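Local coordinates for aspartate--tRNA(Asp/Asn) ligase (Thermus thermophilus, PDB 1N9W), which attaches aspartate to both tRNA(Asp) and tRNA(Asn) in two steps, first activating the amino acid with ATP to form Asp-AMP and then transferring it to the tRNA, at residues Phe135-Thr149 with Tyr182-Val196. Sequence-based numbering, arbitrary orientation.
Sequences FRRYLDRQDFTEIFT and YKQIMVGVFERVYEV
In the class II synthetase catalytic domain, at the dimer interface, the motif 1 strand, outermost of the sheet within the subunit, pairs through Thr145 and Glu146 in parallel with Val193 and Tyr194 on the first strand of motif 2. Thr145 N donates to Arg192 O (2.9 Å) and Ile147 N to Tyr194 O (3.1 Å). Tyr194, its ring turned toward helix 119-141 by a chi1 of 68°, suits its place twice: the apolar ring packs on Leu139 CD1 and forms an offset edge-to-face pair, the edge of Phe135 toward its face (planes at 88°), while the hydroxyl donates to Asp140 OD1 (3.0 Å) from above the carboxylate plane. Arg136, its aliphatic chain beside that hydroxyl, makes salt bridges through NE to Glu146 OE2 of its own chain and through NH2 to Glu146 OE2 of the second subunit. A Schellman motif with Asp143 at positive phi ends the helix, where the bent chain of Arg192 brings NE and NH2 together on Gln142 O. The Phe144 ring is sandwiched between Leu139 CD2 and Arg192 CB. Lys183, in the region predicted to bind aspartate, forms a salt bridge through NZ to Glu195 OE1, whose syn lone pair receives Thr149 OG1 (2.8 Å), while Thr149 N donates almost straight (174°) to Glu195 OE2.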
# COMPACT_ATOMS: atom_id res chain seq x y z
N PHE B 135 6.84 6.92 1.88
CA PHE B 135 6.19 7.46 0.70
C PHE B 135 4.75 7.85 1.02
O PHE B 135 4.34 8.99 0.79
CB PHE B 135 6.21 6.39 -0.40
CG PHE B 135 5.54 6.80 -1.67
CD1 PHE B 135 6.18 7.64 -2.58
CD2 PHE B 135 4.26 6.34 -1.97
CE1 PHE B 135 5.57 8.00 -3.77
CE2 PHE B 135 3.63 6.69 -3.16
CZ PHE B 135 4.28 7.53 -4.07
N ARG B 136 3.99 6.89 1.55
CA ARG B 136 2.59 7.12 1.90
C ARG B 136 2.38 8.13 3.04
O ARG B 136 1.42 8.90 3.02
CB ARG B 136 1.90 5.80 2.27
CG ARG B 136 1.93 4.73 1.18
CD ARG B 136 0.72 3.79 1.32
NE ARG B 136 0.80 2.58 0.50
CZ ARG B 136 1.49 1.49 0.83
NH1 ARG B 136 2.16 1.45 1.98
NH2 ARG B 136 1.51 0.44 0.02
N ARG B 137 3.28 8.12 4.02
CA ARG B 137 3.18 9.03 5.16
C ARG B 137 3.34 10.47 4.69
O ARG B 137 2.48 11.31 4.96
CB ARG B 137 4.25 8.71 6.21
CG ARG B 137 3.96 9.29 7.61
CD ARG B 137 5.20 9.40 8.50
NE ARG B 137 5.83 8.13 8.88
CZ ARG B 137 5.24 7.16 9.58
NH1 ARG B 137 3.99 7.29 9.99
NH2 ARG B 137 5.91 6.06 9.91
N TYR B 138 4.44 10.76 4.00
CA TYR B 138 4.68 12.13 3.54
C TYR B 138 3.50 12.66 2.74
O TYR B 138 3.02 13.75 3.00
CB TYR B 138 5.95 12.22 2.68
CG TYR B 138 6.15 13.60 2.11
CD1 TYR B 138 6.62 14.65 2.90
CD2 TYR B 138 5.76 13.89 0.80
CE1 TYR B 138 6.69 15.96 2.41
CE2 TYR B 138 5.82 15.19 0.29
CZ TYR B 138 6.29 16.22 1.11
OH TYR B 138 6.33 17.51 0.63
N LEU B 139 3.04 11.88 1.76
CA LEU B 139 1.92 12.31 0.93
C LEU B 139 0.61 12.42 1.72
O LEU B 139 -0.16 13.37 1.50
CB LEU B 139 1.77 11.37 -0.27
CG LEU B 139 2.96 11.40 -1.26
CD1 LEU B 139 2.85 10.24 -2.25
CD2 LEU B 139 3.02 12.75 -2.00
N ASP B 140 0.34 11.48 2.62
CA ASP B 140 -0.88 11.55 3.43
C ASP B 140 -0.89 12.85 4.24
O ASP B 140 -1.93 13.49 4.38
CB ASP B 140 -0.99 10.37 4.42
CG ASP B 140 -1.46 9.07 3.77
OD1 ASP B 140 -2.02 9.11 2.64
OD2 ASP B 140 -1.28 8.00 4.40
N ARG B 141 0.26 13.23 4.79
CA ARG B 141 0.35 14.46 5.57
C ARG B 141 0.14 15.71 4.72
O ARG B 141 -0.19 16.77 5.26
CB ARG B 141 1.69 14.53 6.31
CG ARG B 141 1.80 15.68 7.31
CD ARG B 141 2.89 15.40 8.32
NE ARG B 141 4.11 14.99 7.64
CZ ARG B 141 4.80 13.88 7.91
NH1 ARG B 141 4.40 13.06 8.87
NH2 ARG B 141 5.87 13.59 7.19
N GLN B 142 0.32 15.59 3.40
CA GLN B 142 0.09 16.71 2.47
C GLN B 142 -1.31 16.57 1.87
O GLN B 142 -1.60 17.11 0.80
CB GLN B 142 1.11 16.71 1.33
CG GLN B 142 2.57 16.83 1.72
CD GLN B 142 2.83 18.00 2.65
OE1 GLN B 142 2.39 19.12 2.39
NE2 GLN B 142 3.57 17.75 3.72
N ASP B 143 -2.18 15.83 2.55
CA ASP B 143 -3.55 15.63 2.12
C ASP B 143 -3.77 14.82 0.84
O ASP B 143 -4.81 14.98 0.19
CB ASP B 143 -4.25 16.98 1.97
CG ASP B 143 -5.27 17.23 3.07
OD1 ASP B 143 -4.87 17.24 4.25
OD2 ASP B 143 -6.46 17.40 2.74
N PHE B 144 -2.82 13.98 0.46
CA PHE B 144 -3.03 13.16 -0.73
C PHE B 144 -3.96 12.03 -0.33
O PHE B 144 -4.05 11.68 0.85
CB PHE B 144 -1.72 12.55 -1.23
CG PHE B 144 -0.88 13.49 -2.04
CD1 PHE B 144 -0.33 14.63 -1.46
CD2 PHE B 144 -0.66 13.24 -3.39
CE1 PHE B 144 0.44 15.50 -2.21
CE2 PHE B 144 0.11 14.11 -4.16
CZ PHE B 144 0.67 15.25 -3.57
N THR B 145 -4.65 11.46 -1.31
CA THR B 145 -5.55 10.34 -1.05
C THR B 145 -5.09 9.13 -1.88
O THR B 145 -4.96 9.22 -3.10
CB THR B 145 -7.02 10.70 -1.42
OG1 THR B 145 -7.52 11.68 -0.51
CG2 THR B 145 -7.91 9.46 -1.36
N GLU B 146 -4.82 8.02 -1.19
CA GLU B 146 -4.39 6.79 -1.86
C GLU B 146 -5.54 6.24 -2.68
O GLU B 146 -6.68 6.18 -2.21
CB GLU B 146 -3.93 5.74 -0.84
CG GLU B 146 -3.61 4.36 -1.43
CD GLU B 146 -2.77 3.49 -0.51
OE1 GLU B 146 -2.97 3.54 0.73
OE2 GLU B 146 -1.91 2.73 -1.02
N ILE B 147 -5.26 5.86 -3.92
CA ILE B 147 -6.28 5.31 -4.79
C ILE B 147 -5.89 3.93 -5.28
O ILE B 147 -4.73 3.53 -5.17
CB ILE B 147 -6.52 6.19 -6.02
CG1 ILE B 147 -5.24 6.26 -6.85
CG2 ILE B 147 -7.01 7.57 -5.58
CD1 ILE B 147 -5.32 7.17 -8.05
N PHE B 148 -6.87 3.23 -5.83
CA PHE B 148 -6.68 1.89 -6.35
C PHE B 148 -7.38 1.80 -7.70
O PHE B 148 -8.61 1.73 -7.75
CB PHE B 148 -7.25 0.87 -5.36
CG PHE B 148 -6.77 1.08 -3.95
CD1 PHE B 148 -7.42 1.98 -3.11
CD2 PHE B 148 -5.64 0.43 -3.48
CE1 PHE B 148 -6.94 2.23 -1.83
CE2 PHE B 148 -5.15 0.67 -2.20
CZ PHE B 148 -5.80 1.57 -1.37
N THR B 149 -6.60 1.80 -8.77
CA THR B 149 -7.15 1.74 -10.12
C THR B 149 -6.99 0.36 -10.77
O THR B 149 -6.21 -0.47 -10.30
CB THR B 149 -6.50 2.81 -11.04
OG1 THR B 149 -5.09 2.60 -11.11
CG2 THR B 149 -6.78 4.21 -10.50
N TYR B 182 -6.62 7.14 -15.44
CA TYR B 182 -7.30 7.02 -14.16
C TYR B 182 -6.74 7.97 -13.12
O TYR B 182 -7.49 8.60 -12.38
CB TYR B 182 -7.22 5.58 -13.64
CG TYR B 182 -7.98 4.58 -14.50
CD1 TYR B 182 -9.25 4.89 -15.00
CD2 TYR B 182 -7.44 3.33 -14.78
CE1 TYR B 182 -9.97 3.96 -15.77
CE2 TYR B 182 -8.15 2.39 -15.54
CZ TYR B 182 -9.41 2.71 -16.03
OH TYR B 182 -10.11 1.79 -16.76
N LYS B 183 -5.42 8.11 -13.07
CA LYS B 183 -4.82 9.01 -12.10
C LYS B 183 -5.18 10.47 -12.38
O LYS B 183 -5.23 11.28 -11.46
CB LYS B 183 -3.30 8.81 -12.08
CG LYS B 183 -2.88 7.42 -11.62
CD LYS B 183 -1.39 7.17 -11.76
CE LYS B 183 -0.98 5.83 -11.15
NZ LYS B 183 -1.68 4.65 -11.74
N GLN B 184 -5.43 10.80 -13.64
CA GLN B 184 -5.80 12.18 -13.97
C GLN B 184 -7.24 12.43 -13.56
O GLN B 184 -7.56 13.47 -12.99
CB GLN B 184 -5.61 12.43 -15.46
CG GLN B 184 -4.22 12.10 -15.92
CD GLN B 184 -3.99 12.44 -17.36
OE1 GLN B 184 -3.54 13.58 -17.63
NE2 GLN B 184 -4.26 11.58 -18.22
N ILE B 185 -8.09 11.47 -13.85
CA ILE B 185 -9.49 11.58 -13.49
C ILE B 185 -9.61 11.71 -11.98
O ILE B 185 -10.42 12.49 -11.48
CB ILE B 185 -10.29 10.34 -13.93
CG1 ILE B 185 -10.25 10.23 -15.46
CG2 ILE B 185 -11.72 10.44 -13.43
CD1 ILE B 185 -10.98 9.02 -16.00
N MET B 186 -8.79 10.97 -11.24
CA MET B 186 -8.87 11.05 -9.79
C MET B 186 -8.33 12.39 -9.27
O MET B 186 -8.65 12.79 -8.16
CB MET B 186 -8.16 9.86 -9.13
CG MET B 186 -8.87 8.51 -9.36
SD MET B 186 -10.65 8.55 -9.09
CE MET B 186 -10.70 8.54 -7.32
N VAL B 187 -7.53 13.07 -10.08
CA VAL B 187 -7.01 14.38 -9.68
C VAL B 187 -8.19 15.37 -9.61
O VAL B 187 -8.18 16.30 -8.81
CB VAL B 187 -5.96 14.91 -10.70
CG1 VAL B 187 -5.73 16.40 -10.50
CG2 VAL B 187 -4.66 14.17 -10.52
N GLY B 188 -9.19 15.15 -10.46
CA GLY B 188 -10.35 16.03 -10.45
C GLY B 188 -11.30 15.68 -9.32
O GLY B 188 -12.23 16.42 -9.02
N VAL B 189 -11.05 14.54 -8.68
CA VAL B 189 -11.87 14.08 -7.57
C VAL B 189 -11.25 14.44 -6.23
O VAL B 189 -11.91 15.00 -5.35
CB VAL B 189 -12.09 12.54 -7.66
CG1 VAL B 189 -12.93 12.05 -6.48
CG2 VAL B 189 -12.78 12.19 -8.98
N PHE B 190 -9.96 14.15 -6.07
CA PHE B 190 -9.25 14.41 -4.81
C PHE B 190 -8.12 15.43 -4.90
O PHE B 190 -7.47 15.72 -3.89
CB PHE B 190 -8.70 13.09 -4.26
CG PHE B 190 -9.77 12.12 -3.84
CD1 PHE B 190 -10.70 12.47 -2.87
CD2 PHE B 190 -9.83 10.83 -4.39
CE1 PHE B 190 -11.68 11.56 -2.44
CE2 PHE B 190 -10.80 9.91 -3.97
CZ PHE B 190 -11.73 10.28 -3.00
N GLU B 191 -7.89 15.98 -6.09
CA GLU B 191 -6.85 16.99 -6.30
C GLU B 191 -5.41 16.48 -6.18
O GLU B 191 -4.54 16.87 -6.96
CB GLU B 191 -7.04 18.16 -5.32
CG GLU B 191 -8.33 18.97 -5.49
CD GLU B 191 -8.50 20.05 -4.41
OE1 GLU B 191 -7.47 20.59 -3.94
OE2 GLU B 191 -9.66 20.36 -4.05
N ARG B 192 -5.18 15.61 -5.20
CA ARG B 192 -3.86 15.04 -4.94
C ARG B 192 -4.02 13.57 -4.61
O ARG B 192 -4.67 13.21 -3.62
CB ARG B 192 -3.22 15.77 -3.75
CG ARG B 192 -3.13 17.25 -3.96
CD ARG B 192 -3.41 18.00 -2.69
NE ARG B 192 -2.25 18.13 -1.85
CZ ARG B 192 -1.32 19.07 -2.00
NH1 ARG B 192 -1.42 19.98 -2.95
NH2 ARG B 192 -0.28 19.10 -1.17
N VAL B 193 -3.43 12.71 -5.44
CA VAL B 193 -3.54 11.27 -5.24
C VAL B 193 -2.24 10.55 -5.55
O VAL B 193 -1.34 11.10 -6.18
CB VAL B 193 -4.63 10.65 -6.15
CG1 VAL B 193 -5.96 11.35 -5.95
CG2 VAL B 193 -4.20 10.70 -7.61
N TYR B 194 -2.14 9.31 -5.09
CA TYR B 194 -0.97 8.51 -5.36
C TYR B 194 -1.38 7.05 -5.36
O TYR B 194 -2.46 6.69 -4.89
CB TYR B 194 0.11 8.73 -4.30
CG TYR B 194 -0.24 8.22 -2.92
CD1 TYR B 194 -0.87 9.05 -1.99
CD2 TYR B 194 0.07 6.91 -2.54
CE1 TYR B 194 -1.17 8.59 -0.71
CE2 TYR B 194 -0.23 6.44 -1.27
CZ TYR B 194 -0.84 7.29 -0.36
OH TYR B 194 -1.10 6.85 0.92
N GLU B 195 -0.51 6.21 -5.90
CA GLU B 195 -0.82 4.79 -5.94
C GLU B 195 0.44 3.95 -5.94
O GLU B 195 1.47 4.33 -6.52
CB GLU B 195 -1.68 4.47 -7.17
CG GLU B 195 -1.88 2.97 -7.42
CD GLU B 195 -2.91 2.69 -8.51
OE1 GLU B 195 -2.86 3.32 -9.58
OE2 GLU B 195 -3.77 1.81 -8.29
N VAL B 196 0.35 2.83 -5.25
CA VAL B 196 1.45 1.89 -5.13
C VAL B 196 0.96 0.60 -5.76
O VAL B 196 0.16 -0.12 -5.17
CB VAL B 196 1.76 1.61 -3.66
CG1 VAL B 196 2.83 0.54 -3.54
CG2 VAL B 196 2.19 2.89 -2.97
O HOH W 1 -7.00 14.34 -1.38
O HOH W 2 -2.32 2.34 -3.84
O HOH W 3 -3.18 -0.63 -10.40